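Local atomic coordinates of beta-galactosidase/beta-glucuronidase (PDB entry 6MVF), a protein that binds flavin mononucleotide and, as a family 2 glycoside hydrolase from a human gut bacterium, probably cleaves beta-glucuronides. Residues A[294-303]-A[329-339]; A[354-362]-A[374-382]. All coordinates share one frame; numbering follows the deposited sequence.

Contact 1: A[294-303]-A[329-339]; sequences TPLRGVSRHQ and ANTIRLAHYQH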
loop_
_atom_site.group_PDB
_atom_site.type_symbol
_atom_site.label_atom_id
_atom_site.label_comp_id
_atom_site.label_asym_id
_atom_site.label_seq_id
_atom_site.Cartn_x
_atom_site.Cartn_y
_atom_site.Cartn_z
ATOM N N THR A 294 -35.029 -4.190 18.342
ATOM C CA THR A 294 -33.702 -4.778 18.176
ATOM C C THR A 294 -33.065 -4.973 19.541
ATOM O O THR A 294 -32.364 -4.085 20.046
ATOM C CB THR A 294 -32.807 -3.901 17.298
ATOM O OG1 THR A 294 -33.508 -3.540 16.106
ATOM C CG2 THR A 294 -31.521 -4.635 16.923
ATOM N N PRO A 295 -33.281 -6.124 20.173
ATOM C CA PRO A 295 -32.669 -6.344 21.492
ATOM C C PRO A 295 -31.152 -6.194 21.407
ATOM O O PRO A 295 -30.518 -6.693 20.473
ATOM C CB PRO A 295 -33.095 -7.776 21.847
ATOM C CG PRO A 295 -34.360 -8.001 21.075
ATOM C CD PRO A 295 -34.154 -7.244 19.770
ATOM N N LEU A 296 -30.583 -5.447 22.367
ATOM C CA LEU A 296 -29.138 -5.241 22.454
ATOM C C LEU A 296 -28.487 -6.403 23.200
ATOM O O LEU A 296 -28.744 -6.604 24.392
ATOM C CB LEU A 296 -28.825 -3.921 23.153
ATOM C CG LEU A 296 -29.193 -2.646 22.382
ATOM C CD1 LEU A 296 -28.467 -1.455 22.954
ATOM C CD2 LEU A 296 -28.905 -2.793 20.866
ATOM N N ARG A 297 -27.647 -7.167 22.508
ATOM C CA ARG A 297 -26.971 -8.326 23.081
ATOM C C ARG A 297 -25.481 -8.212 22.778
ATOM O O ARG A 297 -25.061 -8.333 21.618
ATOM C CB ARG A 297 -27.560 -9.631 22.529
ATOM C CG ARG A 297 -29.073 -9.795 22.765
ATOM C CD ARG A 297 -29.409 -9.758 24.281
ATOM N NE ARG A 297 -30.820 -9.986 24.590
ATOM C CZ ARG A 297 -31.653 -9.059 25.068
ATOM N NH1 ARG A 297 -31.239 -7.818 25.294
ATOM N NH2 ARG A 297 -32.915 -9.369 25.315
ATOM N N GLY A 298 -24.678 -7.963 23.805
ATOM C CA GLY A 298 -23.274 -7.726 23.562
ATOM C C GLY A 298 -22.343 -7.937 24.738
ATOM O O GLY A 298 -22.533 -8.849 25.550
ATOM N N VAL A 299 -21.303 -7.098 24.818
ATOM C CA VAL A 299 -20.153 -7.349 25.677
ATOM C C VAL A 299 -19.625 -6.016 26.193
ATOM O O VAL A 299 -19.959 -4.947 25.685
ATOM C CB VAL A 299 -19.035 -8.134 24.922
ATOM C CG1 VAL A 299 -19.569 -9.415 24.332
ATOM C CG2 VAL A 299 -18.446 -7.306 23.807
ATOM N N SER A 300 -18.798 -6.090 27.224
ATOM C CA SER A 300 -17.971 -4.979 27.665
ATOM C C SER A 300 -16.552 -5.214 27.184
ATOM O O SER A 300 -16.182 -6.337 26.829
ATOM C CB SER A 300 -18.006 -4.842 29.186
ATOM O OG SER A 300 -19.322 -4.496 29.619
ATOM N N ARG A 301 -15.757 -4.141 27.171
ATOM C CA ARG A 301 -14.398 -4.195 26.638
ATOM C C ARG A 301 -13.526 -3.222 27.411
ATOM O O ARG A 301 -13.836 -2.031 27.459
ATOM C CB ARG A 301 -14.394 -3.855 25.137
ATOM C CG ARG A 301 -13.033 -3.946 24.433
ATOM C CD ARG A 301 -12.474 -2.572 24.049
ATOM N NE ARG A 301 -11.158 -2.679 23.420
ATOM C CZ ARG A 301 -10.404 -1.643 23.040
ATOM N NH1 ARG A 301 -10.824 -0.393 23.221
ATOM N NH2 ARG A 301 -9.230 -1.856 22.453
ATOM N N HIS A 302 -12.449 -3.725 28.015
ATOM C CA HIS A 302 -11.410 -2.895 28.615
ATOM C C HIS A 302 -10.349 -2.549 27.557
ATOM O O HIS A 302 -10.336 -3.120 26.461
ATOM C CB HIS A 302 -10.797 -3.615 29.813
ATOM C CG HIS A 302 -11.366 -3.195 31.129
ATOM N ND1 HIS A 302 -11.357 -1.885 31.556
ATOM C CD2 HIS A 302 -11.940 -3.912 32.122
ATOM C CE1 HIS A 302 -11.919 -1.809 32.749
ATOM N NE2 HIS A 302 -12.274 -3.028 33.121
ATOM N N GLN A 303 -9.449 -1.594 27.878
ATOM C CA GLN A 303 -8.556 -1.032 26.858
ATOM C C GLN A 303 -7.094 -1.518 26.956
ATOM O O GLN A 303 -6.162 -0.796 26.591
ATOM C CB GLN A 303 -8.625 0.495 26.887
ATOM C CG GLN A 303 -7.918 1.149 28.037
ATOM C CD GLN A 303 -7.985 2.673 27.976
ATOM O OE1 GLN A 303 -8.338 3.251 26.954
ATOM N NE2 GLN A 303 -7.639 3.327 29.086
ATOM N N ALA A 329 -22.148 -9.658 18.350
ATOM C CA ALA A 329 -22.604 -8.631 19.271
ATOM C C ALA A 329 -23.050 -7.370 18.526
ATOM O O ALA A 329 -22.430 -6.949 17.546
ATOM C CB ALA A 329 -21.472 -8.293 20.249
ATOM N N ASN A 330 -24.118 -6.743 19.007
ATOM C CA ASN A 330 -24.559 -5.473 18.437
ATOM C C ASN A 330 -24.405 -4.311 19.402
ATOM O O ASN A 330 -24.750 -3.181 19.048
ATOM C CB ASN A 330 -26.014 -5.554 17.981
ATOM C CG ASN A 330 -26.963 -5.879 19.117
ATOM O OD1 ASN A 330 -26.552 -5.991 20.278
ATOM N ND2 ASN A 330 -28.245 -6.008 18.796
ATOM N N THR A 331 -23.908 -4.553 20.613
ATOM C CA THR A 331 -23.698 -3.485 21.577
ATOM C C THR A 331 -22.376 -3.718 22.285
ATOM O O THR A 331 -21.954 -4.862 22.491
ATOM C CB THR A 331 -24.878 -3.396 22.590
ATOM O OG1 THR A 331 -24.667 -2.315 23.501
ATOM C CG2 THR A 331 -25.069 -4.692 23.361
ATOM N N ILE A 332 -21.710 -2.628 22.634
ATOM C CA ILE A 332 -20.480 -2.700 23.406
ATOM C C ILE A 332 -20.559 -1.686 24.528
ATOM O O ILE A 332 -20.684 -0.483 24.266
ATOM C CB ILE A 332 -19.229 -2.426 22.569
ATOM C CG1 ILE A 332 -18.995 -3.523 21.536
ATOM C CG2 ILE A 332 -18.029 -2.300 23.514
ATOM C CD1 ILE A 332 -17.949 -3.137 20.481
ATOM N N ARG A 333 -20.444 -2.157 25.771
ATOM C CA ARG A 333 -20.284 -1.266 26.911
ATOM C C ARG A 333 -18.799 -0.953 27.090
ATOM O O ARG A 333 -17.991 -1.846 27.385
ATOM C CB ARG A 333 -20.872 -1.874 28.183
ATOM C CG ARG A 333 -20.601 -1.009 29.398
ATOM C CD ARG A 333 -21.154 -1.608 30.667
ATOM N NE ARG A 333 -20.840 -0.773 31.822
ATOM C CZ ARG A 333 -20.539 -1.251 33.024
ATOM N NH1 ARG A 333 -20.505 -2.563 33.229
ATOM N NH2 ARG A 333 -20.260 -0.415 34.014
ATOM N N LEU A 334 -18.440 0.313 26.912
ATOM C CA LEU A 334 -17.040 0.728 26.943
ATOM C C LEU A 334 -16.659 1.186 28.355
ATOM O O LEU A 334 -16.418 2.363 28.634
ATOM C CB LEU A 334 -16.802 1.807 25.894
ATOM C CG LEU A 334 -16.636 1.106 24.552
ATOM C CD1 LEU A 334 -16.354 2.086 23.442
ATOM C CD2 LEU A 334 -15.526 0.047 24.654
ATOM N N ALA A 335 -16.592 0.211 29.253
ATOM C CA ALA A 335 -16.279 0.491 30.645
ATOM C C ALA A 335 -14.763 0.650 30.817
ATOM O O ALA A 335 -13.987 0.191 29.982
ATOM C CB ALA A 335 -16.834 -0.634 31.527
ATOM N N HIS A 336 -14.329 1.328 31.891
ATOM C CA HIS A 336 -15.150 2.083 32.854
ATOM C C HIS A 336 -14.775 3.552 32.754
ATOM O O HIS A 336 -14.706 4.249 33.760
ATOM C CB HIS A 336 -14.915 1.649 34.311
ATOM C CG HIS A 336 -15.542 0.344 34.702
ATOM N ND1 HIS A 336 -16.908 0.156 34.769
ATOM C CD2 HIS A 336 -14.984 -0.823 35.109
ATOM C CE1 HIS A 336 -17.164 -1.077 35.171
ATOM N NE2 HIS A 336 -16.013 -1.693 35.384
ATOM N N TYR A 337 -14.503 4.018 31.545
ATOM C CA TYR A 337 -13.849 5.307 31.350
ATOM C C TYR A 337 -14.021 5.668 29.882
ATOM O O TYR A 337 -14.625 4.921 29.109
ATOM C CB TYR A 337 -12.377 5.233 31.761
ATOM C CG TYR A 337 -11.783 3.903 31.383
ATOM C CD1 TYR A 337 -11.443 3.624 30.055
ATOM C CD2 TYR A 337 -11.592 2.913 32.333
ATOM C CE1 TYR A 337 -10.911 2.393 29.696
ATOM C CE2 TYR A 337 -11.067 1.671 31.984
ATOM C CZ TYR A 337 -10.725 1.412 30.665
ATOM O OH TYR A 337 -10.202 0.180 30.309
ATOM N N GLN A 338 -13.502 6.825 29.506
ATOM C CA GLN A 338 -13.508 7.216 28.105
ATOM C C GLN A 338 -12.479 6.384 27.341
ATOM O O GLN A 338 -11.358 6.178 27.817
ATOM C CB GLN A 338 -13.214 8.707 27.987
ATOM C CG GLN A 338 -12.996 9.200 26.595
ATOM C CD GLN A 338 -12.968 10.709 26.555
ATOM O OE1 GLN A 338 -13.593 11.372 27.383
ATOM N NE2 GLN A 338 -12.235 11.262 25.602
ATOM N N HIS A 339 -12.878 5.847 26.190
ATOM C CA HIS A 339 -11.957 5.041 25.404
ATOM C C HIS A 339 -11.260 5.892 24.329
ATOM O O HIS A 339 -11.377 7.123 24.280
ATOM C CB HIS A 339 -12.691 3.841 24.803
ATOM C CG HIS A 339 -12.809 2.674 25.737
ATOM N ND1 HIS A 339 -12.256 1.441 25.462
ATOM C CD2 HIS A 339 -13.411 2.554 26.944
ATOM C CE1 HIS A 339 -12.517 0.613 26.457
ATOM N NE2 HIS A 339 -13.214 1.263 27.368
#
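The His302 and Tyr337 rings meet rim to rim, with planes 32° apart. Tyr337 OH sits at the edge of the imidazole, 2.7 Å from His302 ND1, in a nearly straight hydrogen bond. Ala335 O lies over one face of the phenol ring, displaced toward its rim. The His339 ring has Leu334 CD2 over the centre of one face and Arg301 NH1 at its edge. These rings gather at the C-terminal ends of two adjacent parallel strands, 296-300 and 331-334, of the TIM barrel. Helix 314-327 joins the strands in a beta-alpha-beta crossover.

Tyr337 OH also accepts a bond from Gln303 N at 3.1 Å. The Gln303 amide slants past the same phenol at CE1, while its polar end bonds Arg161. The bond from Arg301 NH1 to His339 ND1 is weak, at 3.2 Å. The stronger partner of this guanidinium is Asp320, through a salt bridge. The other ring nitrogen, His339 NE2, donates to Ala335 O in a straight bond from above the carbonyl plane.

Between the strands, Val299 N donates to Thr331 O, Arg333 N to Val299 O and Arg301 N to Arg333 O. Val299 and Ile332 lie on one face of the sheet, Ser300 and Arg333 on the other. Ser300 OG rests beside the aliphatic part of Arg333, 3.4 Å from its CB. The Arg333 guanidinium goes on to Asn398. Gly298 CA comes to 3.3 Å from Thr331 O in a CA-H...O contact.

Asn330 closes the other end. Its CG stands between the backbone N and the carbonyl carbon (chi1 60°), which turns the amide onto the neighbouring backbone. Asn330 ND2 donates to Pro295 O at 2.9 Å, and Asn330 OD1 takes Arg297 N on a lone pair at 2.7 Å.

Contact 2: A[354-362]-A[374-382]; sequences VWAEIPFIS and VMEEMKELI. With FMN (flavin mononucleotide), chain G.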
loop_
_atom_site.group_PDB
_atom_site.type_symbol
_atom_site.label_atom_id
_atom_site.label_comp_id
_atom_site.label_asym_id
_atom_site.label_seq_id
_atom_site.Cartn_x
_atom_site.Cartn_y
_atom_site.Cartn_z
ATOM N N VAL A 354 -23.167 1.814 21.556
ATOM C CA VAL A 354 -22.116 2.001 22.559
ATOM C C VAL A 354 -22.675 2.671 23.812
ATOM O O VAL A 354 -23.386 3.681 23.730
ATOM C CB VAL A 354 -20.943 2.826 22.013
ATOM C CG1 VAL A 354 -19.988 3.209 23.155
ATOM C CG2 VAL A 354 -20.216 2.055 20.926
ATOM N N TRP A 355 -22.331 2.107 24.971
ATOM C CA TRP A 355 -22.523 2.713 26.285
ATOM C C TRP A 355 -21.162 3.275 26.722
ATOM O O TRP A 355 -20.207 2.519 26.938
ATOM C CB TRP A 355 -23.107 1.665 27.246
ATOM C CG TRP A 355 -22.960 1.835 28.787
ATOM C CD1 TRP A 355 -21.995 2.530 29.484
ATOM C CD2 TRP A 355 -23.811 1.248 29.790
ATOM N NE1 TRP A 355 -22.200 2.416 30.834
ATOM C CE2 TRP A 355 -23.302 1.636 31.056
ATOM C CE3 TRP A 355 -24.950 0.424 29.743
ATOM C CZ2 TRP A 355 -23.898 1.241 32.264
ATOM C CZ3 TRP A 355 -25.540 0.026 30.945
ATOM C CH2 TRP A 355 -25.012 0.445 32.187
ATOM N N ALA A 356 -21.062 4.602 26.814
ATOM C CA ALA A 356 -19.847 5.271 27.267
ATOM C C ALA A 356 -20.045 5.813 28.680
ATOM O O ALA A 356 -21.136 6.283 29.022
ATOM C CB ALA A 356 -19.451 6.407 26.319
ATOM N N GLU A 357 -18.986 5.757 29.500
ATOM C CA GLU A 357 -19.108 6.153 30.899
ATOM C C GLU A 357 -17.814 6.784 31.413
ATOM O O GLU A 357 -16.750 6.699 30.790
ATOM C CB GLU A 357 -19.504 4.962 31.777
ATOM C CG GLU A 357 -18.429 3.940 31.958
ATOM C CD GLU A 357 -18.864 2.777 32.854
ATOM O OE1 GLU A 357 -20.080 2.514 32.959
ATOM O OE2 GLU A 357 -17.991 2.123 33.468
ATOM N N ILE A 358 -17.933 7.430 32.574
ATOM C CA ILE A 358 -16.816 8.033 33.300
ATOM C C ILE A 358 -16.417 7.075 34.418
ATOM O O ILE A 358 -17.234 6.232 34.811
ATOM C CB ILE A 358 -17.194 9.413 33.863
ATOM C CG1 ILE A 358 -18.419 9.283 34.779
ATOM C CG2 ILE A 358 -17.430 10.416 32.744
ATOM C CD1 ILE A 358 -18.921 10.579 35.307
ATOM N N PRO A 359 -15.178 7.158 34.959
ATOM C CA PRO A 359 -14.764 6.232 36.033
ATOM C C PRO A 359 -15.208 6.651 37.430
ATOM O O PRO A 359 -14.429 6.580 38.378
ATOM C CB PRO A 359 -13.234 6.233 35.921
ATOM C CG PRO A 359 -12.925 7.592 35.401
ATOM C CD PRO A 359 -14.064 7.997 34.497
ATOM N N PHE A 360 -16.453 7.095 37.568
ATOM C CA PHE A 360 -17.086 7.341 38.867
ATOM C C PHE A 360 -17.490 5.984 39.454
ATOM O O PHE A 360 -18.620 5.509 39.305
ATOM C CB PHE A 360 -18.271 8.277 38.666
ATOM C CG PHE A 360 -18.880 8.788 39.931
ATOM C CD1 PHE A 360 -18.186 8.719 41.134
ATOM C CD2 PHE A 360 -20.174 9.329 39.916
ATOM C CE1 PHE A 360 -18.764 9.194 42.301
ATOM C CE2 PHE A 360 -20.765 9.800 41.074
ATOM C CZ PHE A 360 -20.065 9.736 42.269
ATOM N N ILE A 361 -16.537 5.328 40.116
ATOM C CA ILE A 361 -16.629 3.894 40.363
ATOM C C ILE A 361 -16.435 3.564 41.844
ATOM O O ILE A 361 -15.540 4.102 42.507
ATOM C CB ILE A 361 -15.608 3.129 39.490
ATOM C CG1 ILE A 361 -15.760 1.615 39.645
ATOM C CG2 ILE A 361 -14.196 3.574 39.789
ATOM C CD1 ILE A 361 -15.384 0.843 38.380
ATOM N N SER A 362 -17.300 2.676 42.354
ATOM C CA SER A 362 -17.114 1.901 43.585
ATOM C C SER A 362 -17.362 2.667 44.878
ATOM O O SER A 362 -18.214 2.263 45.673
ATOM C CB SER A 362 -15.713 1.302 43.656
ATOM O OG SER A 362 -15.650 0.064 42.986
ATOM N N VAL A 374 -15.468 14.836 38.970
ATOM C CA VAL A 374 -16.451 13.989 38.299
ATOM C C VAL A 374 -17.203 14.790 37.240
ATOM O O VAL A 374 -17.341 14.347 36.093
ATOM C CB VAL A 374 -17.390 13.331 39.331
ATOM C CG1 VAL A 374 -18.748 13.091 38.746
ATOM C CG2 VAL A 374 -16.805 11.998 39.830
ATOM N N MET A 375 -17.653 16.006 37.589
ATOM C CA MET A 375 -18.365 16.846 36.620
ATOM C C MET A 375 -17.490 17.179 35.416
ATOM O O MET A 375 -17.960 17.142 34.273
ATOM C CB MET A 375 -18.864 18.147 37.270
ATOM C CG MET A 375 -19.753 18.007 38.516
ATOM S SD MET A 375 -21.312 17.156 38.246
ATOM C CE MET A 375 -22.273 18.425 37.425
ATOM N N GLU A 376 -16.217 17.528 35.645
ATOM C CA GLU A 376 -15.335 17.855 34.526
ATOM C C GLU A 376 -15.158 16.658 33.606
ATOM O O GLU A 376 -15.182 16.799 32.372
ATOM C CB GLU A 376 -13.977 18.312 35.033
ATOM C CG GLU A 376 -14.007 19.528 35.910
ATOM C CD GLU A 376 -14.033 20.818 35.140
ATOM O OE1 GLU A 376 -14.856 20.949 34.209
ATOM O OE2 GLU A 376 -13.226 21.712 35.471
ATOM N N GLU A 377 -14.988 15.466 34.197
ATOM C CA GLU A 377 -14.776 14.262 33.406
ATOM C C GLU A 377 -16.001 13.933 32.567
ATOM O O GLU A 377 -15.867 13.457 31.432
ATOM C CB GLU A 377 -14.411 13.087 34.314
ATOM C CG GLU A 377 -13.741 11.948 33.582
ATOM C CD GLU A 377 -12.883 11.046 34.482
ATOM O OE1 GLU A 377 -13.230 10.839 35.671
ATOM O OE2 GLU A 377 -11.862 10.521 33.986
ATOM N N MET A 378 -17.201 14.203 33.089
ATOM C CA MET A 378 -18.392 13.957 32.292
ATOM C C MET A 378 -18.558 15.012 31.206
ATOM O O MET A 378 -19.026 14.695 30.100
ATOM C CB MET A 378 -19.619 13.914 33.182
ATOM C CG MET A 378 -20.845 13.418 32.466
ATOM S SD MET A 378 -20.732 11.635 32.195
ATOM C CE MET A 378 -21.615 11.547 30.664
ATOM N N LYS A 379 -18.140 16.235 31.499
ATOM C CA LYS A 379 -18.215 17.325 30.503
ATOM C C LYS A 379 -17.249 17.017 29.357
ATOM O O LYS A 379 -17.584 17.272 28.242
ATOM C CB LYS A 379 -17.972 18.674 31.175
ATOM C CG LYS A 379 -18.605 19.848 30.464
ATOM C CD LYS A 379 -18.585 21.147 31.209
ATOM C CE LYS A 379 -18.906 22.315 30.313
ATOM N NZ LYS A 379 -18.881 23.605 31.027
ATOM N N GLU A 380 -16.080 16.488 29.661
ATOM C CA GLU A 380 -15.135 16.127 28.612
ATOM C C GLU A 380 -15.613 14.907 27.839
ATOM O O GLU A 380 -15.413 14.821 26.625
ATOM C CB GLU A 380 -13.746 15.865 29.204
ATOM C CG GLU A 380 -13.085 17.086 29.798
ATOM C CD GLU A 380 -11.767 16.751 30.476
ATOM O OE1 GLU A 380 -11.676 15.691 31.137
ATOM O OE2 GLU A 380 -10.814 17.546 30.341
ATOM N N LEU A 381 -16.223 13.942 28.524
ATOM C CA LEU A 381 -16.682 12.744 27.831
ATOM C C LEU A 381 -17.757 13.085 26.809
ATOM O O LEU A 381 -17.761 12.549 25.698
ATOM C CB LEU A 381 -17.205 11.718 28.834
ATOM C CG LEU A 381 -17.870 10.481 28.235
ATOM C CD1 LEU A 381 -16.857 9.671 27.406
ATOM C CD2 LEU A 381 -18.534 9.632 29.330
ATOM N N ILE A 382 -18.671 13.982 27.160
ATOM C CA ILE A 382 -19.760 14.298 26.250
ATOM C C ILE A 382 -19.284 15.188 25.118
ATOM O O ILE A 382 -19.667 14.992 23.965
ATOM C CB ILE A 382 -20.913 14.938 27.035
ATOM C CG1 ILE A 382 -21.528 13.889 27.964
ATOM C CG2 ILE A 382 -21.941 15.575 26.085
ATOM C CD1 ILE A 382 -22.633 14.417 28.823
HETATM N N1 FMN G . -18.174 26.245 23.399
HETATM C C2 FMN G . -17.004 26.627 22.882
HETATM O O2 FMN G . -16.575 27.771 23.045
HETATM N N3 FMN G . -16.231 25.818 22.191
HETATM C C4 FMN G . -16.547 24.587 21.936
HETATM O O4 FMN G . -15.824 23.842 21.294
HETATM C C4A FMN G . -17.790 24.114 22.442
HETATM N N5 FMN G . -18.103 22.873 22.200
HETATM C C5A FMN G . -19.237 22.367 22.639
HETATM C C6 FMN G . -19.537 21.059 22.359
HETATM C C7 FMN G . -20.696 20.521 22.792
HETATM C C7M FMN G . -21.008 19.108 22.489
HETATM C C8 FMN G . -21.614 21.335 23.579
HETATM C C8M FMN G . -22.885 20.745 24.077
HETATM C C9 FMN G . -21.309 22.650 23.855
HETATM C C9A FMN G . -20.150 23.206 23.406
HETATM N N10 FMN G . -19.825 24.519 23.708
HETATM C C10 FMN G . -18.619 25.014 23.215
HETATM C "C1'" FMN G . -20.819 25.284 24.449
HETATM C "C2'" FMN G . -20.577 25.815 25.841
HETATM O "O2'" FMN G . -20.977 24.727 26.634
HETATM C "C3'" FMN G . -21.501 26.953 26.214
HETATM O "O3'" FMN G . -22.031 27.532 25.041
HETATM C "C4'" FMN G . -20.833 28.094 26.947
HETATM O "O4'" FMN G . -19.597 28.320 26.287
HETATM C "C5'" FMN G . -20.642 27.860 28.446
HETATM O "O5'" FMN G . -19.340 27.382 28.736
HETATM P P FMN G . -18.925 26.723 30.116
HETATM O O1P FMN G . -17.507 27.117 30.225
HETATM O O2P FMN G . -19.855 27.324 31.129
HETATM O O3P FMN G . -19.121 25.247 30.049
#
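The end of strand 354-357 and the loop after it run against helix 374-382 in the opposite sense. Ile358 CA lies 6.2 Å from Met378 CA, and Phe360 CA 6.7 Å from Val374 CA. No hydrogen bond joins the segments.

Ile358 has the largest share of the contact. Its CG2 branch meets the helix, 3.6 Å from Met378 SD and 3.7 Å from Leu381 CD2. The CD1 end lies on the Met378 side chain, which crosses it at about a right angle. Val374 CG2 sits over one face of the Phe360 ring, offset toward the rim, 4.0 Å from its centroid, in a CH-pi contact.

With CG anti to the backbone N (chi1 -161°), Glu377 extends to Pro359, and its OE1 comes 3.2 Å from Pro359 CD. OE1 also takes a weak hydrogen bond from His373. Shortening Glu377 to an alanine is likely to uncover Pro359 CG and CD and to leave His373 without this acceptor.

Lys379 points away from the strand, and its NZ meets FMN O3P, although the modelled separation is doubtfully short. Tyr177 and Asp174 also hydrogen-bond the FMN. This is beta-alpha packing of a TIM barrel, with the helix's outer side in the FMN site.

Both contacts are buried, and both belong to the same barrel sheet, in which strands 331-334 and 353-357 are neighbours. Contact 1 lies near the centre of the chain and pairs strand with strand. Its chemistry is mostly polar: backbone bonds, an asparagine amide bonded to the neighbouring backbone and a histidine-tyrosine group. Contact 2 lies further out and packs a strand end on a helix, almost wholly through apolar side chains. They follow each other along the chain and join directly. Leu334 N approaches Trp355 O at 2.8 Å, a probable backbone hydrogen bond. His336 ND1 probably hydrogen-bonds Glu357 OE2, and Arg333 forms a salt bridge with the same carboxylate. Of the two, contact 2 alone includes an FMN-binding residue.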